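HD domain-containing protein (Aquifex aeolicus, PDB 2HEK) is of unknown function but binds zinc and GDP at separate sites and, as an HD-domain protein, may act as a dGTPase. Local coordinates at residues A[209-212]-A[213-217]. Residues are numbered along the deposited sequence; the frame is centred on the assembly and turned at random.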
loop_
_atom_site.group_PDB
_atom_site.type_symbol
_atom_site.label_atom_id
_atom_site.label_comp_id
_atom_site.label_asym_id
_atom_site.label_seq_id
_atom_site.Cartn_x
_atom_site.Cartn_y
_atom_site.Cartn_z
ATOM N N PHE A 209 11.726 6.270 -11.706
ATOM C CA PHE A 209 12.170 7.439 -10.930
ATOM C C PHE A 209 11.968 8.744 -11.705
ATOM O O PHE A 209 11.399 9.702 -11.177
ATOM C CB PHE A 209 13.643 7.235 -10.517
ATOM C CG PHE A 209 14.234 8.425 -9.843
ATOM C CD1 PHE A 209 13.915 8.713 -8.522
ATOM C CD2 PHE A 209 15.049 9.307 -10.556
ATOM C CE1 PHE A 209 14.444 9.869 -7.881
ATOM C CE2 PHE A 209 15.594 10.468 -9.928
ATOM C CZ PHE A 209 15.282 10.736 -8.576
ATOM N N LEU A 210 12.390 8.785 -12.967
ATOM C CA LEU A 210 12.228 9.994 -13.792
ATOM C C LEU A 210 10.761 10.345 -14.068
ATOM O O LEU A 210 10.418 11.525 -14.093
ATOM C CB LEU A 210 13.000 9.869 -15.133
ATOM C CG LEU A 210 14.511 9.632 -14.929
ATOM C CD1 LEU A 210 15.107 9.125 -16.241
ATOM C CD2 LEU A 210 15.212 10.957 -14.443
ATOM N N ILE A 211 9.913 9.328 -14.276
ATOM C CA ILE A 211 8.465 9.548 -14.462
ATOM C C ILE A 211 7.832 10.049 -13.168
ATOM O O ILE A 211 6.988 10.991 -13.166
ATOM C CB ILE A 211 7.710 8.262 -14.860
ATOM C CG1 ILE A 211 8.194 7.717 -16.206
ATOM C CG2 ILE A 211 6.215 8.556 -14.923
ATOM C CD1 ILE A 211 8.145 8.690 -17.348
ATOM N N SER A 212 8.228 9.447 -12.051
ATOM C CA SER A 212 7.706 9.915 -10.756
ATOM C C SER A 212 8.081 11.384 -10.536
ATOM O O SER A 212 7.262 12.201 -10.067
ATOM C CB SER A 212 8.144 8.981 -9.634
ATOM O OG SER A 212 9.433 9.351 -9.117
ATOM N N ARG A 213 9.297 11.759 -10.912
ATOM C CA ARG A 213 9.701 13.169 -10.810
ATOM C C ARG A 213 8.863 14.070 -11.733
ATOM O O ARG A 213 8.414 15.166 -11.336
ATOM C CB ARG A 213 11.200 13.281 -11.125
ATOM C CG ARG A 213 11.779 14.643 -10.992
ATOM C CD ARG A 213 13.305 14.605 -11.363
ATOM N NE ARG A 213 13.917 15.927 -11.150
ATOM C CZ ARG A 213 14.081 16.848 -12.108
ATOM N NH1 ARG A 213 13.688 16.604 -13.367
ATOM N NH2 ARG A 213 14.639 18.013 -11.817
ATOM N N TYR A 214 8.618 13.618 -12.963
ATOM C CA TYR A 214 7.726 14.380 -13.877
ATOM C C TYR A 214 6.363 14.630 -13.210
ATOM O O TYR A 214 5.833 15.744 -13.246
ATOM C CB TYR A 214 7.487 13.600 -15.191
ATOM C CG TYR A 214 6.334 14.111 -16.012
ATOM C CD1 TYR A 214 6.515 15.137 -16.963
ATOM C CD2 TYR A 214 5.051 13.544 -15.878
ATOM C CE1 TYR A 214 5.419 15.599 -17.764
ATOM C CE2 TYR A 214 3.984 13.980 -16.649
ATOM C CZ TYR A 214 4.156 15.000 -17.583
ATOM O OH TYR A 214 3.042 15.401 -18.330
ATOM N N PHE A 215 5.761 13.588 -12.634
ATOM C CA PHE A 215 4.463 13.787 -11.964
ATOM C C PHE A 215 4.494 14.815 -10.839
ATOM O O PHE A 215 3.585 15.640 -10.722
ATOM C CB PHE A 215 3.898 12.472 -11.462
ATOM C CG PHE A 215 3.260 11.648 -12.551
ATOM C CD1 PHE A 215 3.719 10.366 -12.839
ATOM C CD2 PHE A 215 2.169 12.157 -13.266
ATOM C CE1 PHE A 215 3.078 9.571 -13.848
ATOM C CE2 PHE A 215 1.543 11.402 -14.273
ATOM C CZ PHE A 215 2.024 10.092 -14.563
ATOM N N MET A 216 5.525 14.782 -9.999
ATOM C CA MET A 216 5.593 15.772 -8.923
ATOM C C MET A 216 5.658 17.197 -9.472
ATOM O O MET A 216 5.036 18.100 -8.906
ATOM C CB MET A 216 6.756 15.497 -7.971
ATOM C CG MET A 216 6.564 14.203 -7.147
ATOM S SD MET A 216 4.964 14.195 -6.220
ATOM C CE MET A 216 5.133 15.622 -5.178
ATOM N N TYR A 217 6.410 17.405 -10.553
ATOM C CA TYR A 217 6.482 18.738 -11.183
ATOM C C TYR A 217 5.164 19.201 -11.760
ATOM O O TYR A 217 4.719 20.323 -11.475
ATOM C CB TYR A 217 7.612 18.824 -12.243
ATOM C CG TYR A 217 8.889 19.158 -11.560
ATOM C CD1 TYR A 217 9.690 18.149 -11.028
ATOM C CD2 TYR A 217 9.237 20.483 -11.320
ATOM C CE1 TYR A 217 10.829 18.452 -10.304
ATOM C CE2 TYR A 217 10.388 20.807 -10.607
ATOM C CZ TYR A 217 11.178 19.780 -10.108
ATOM O OH TYR A 217 12.332 20.071 -9.404
HETATM O O HOH W 1 12.152 13.742 -14.459
#
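I211 and F215 sit one helical turn apart on helix 203-221 and run side by side, with I211 CG2 3.5 Å from F215 CE1. That methyl is turned anti to the backbone N of I211 (the CG1 branch has chi1 -62°), which brings it obliquely to the CD1-CE1 side of the ring. The backbone bond of the same pair runs from F215 N to I211 O at 2.9 Å (166° at the hydrogen), and Y214 CD2 sits over one face of the F215 ring, near its rim.

On another side of the helix, F209 O is gripped twice: R213 N donates to it at 3.0 Å and S212 OG at 2.9 Å, both from the same face of the carbonyl plane. With chi1 at 87°, OG is folded back over the preceding turn, and Y182 OH is its further partner. Replacing S212 with alanine takes away OG, which is likely to leave F209 O with only the R213 amide of these two donors and Y182 OH without this partner.

R213 stretches out fully from CG to NE. Its NH1 holds E319 O and, weakly, a water that donates to L210 O at 2.8 Å, while Y217 CE1 sits over one guanidinium face, near its rim. Y214 OH is hydrogen-bonded to E207 OE2 of the second subunit. In this largely buried part of the helix, S212 OG, R213 NH1 and Y214 OH thus each have a hydrogen-bonding partner beyond the segment, which offsets the cost of burying them.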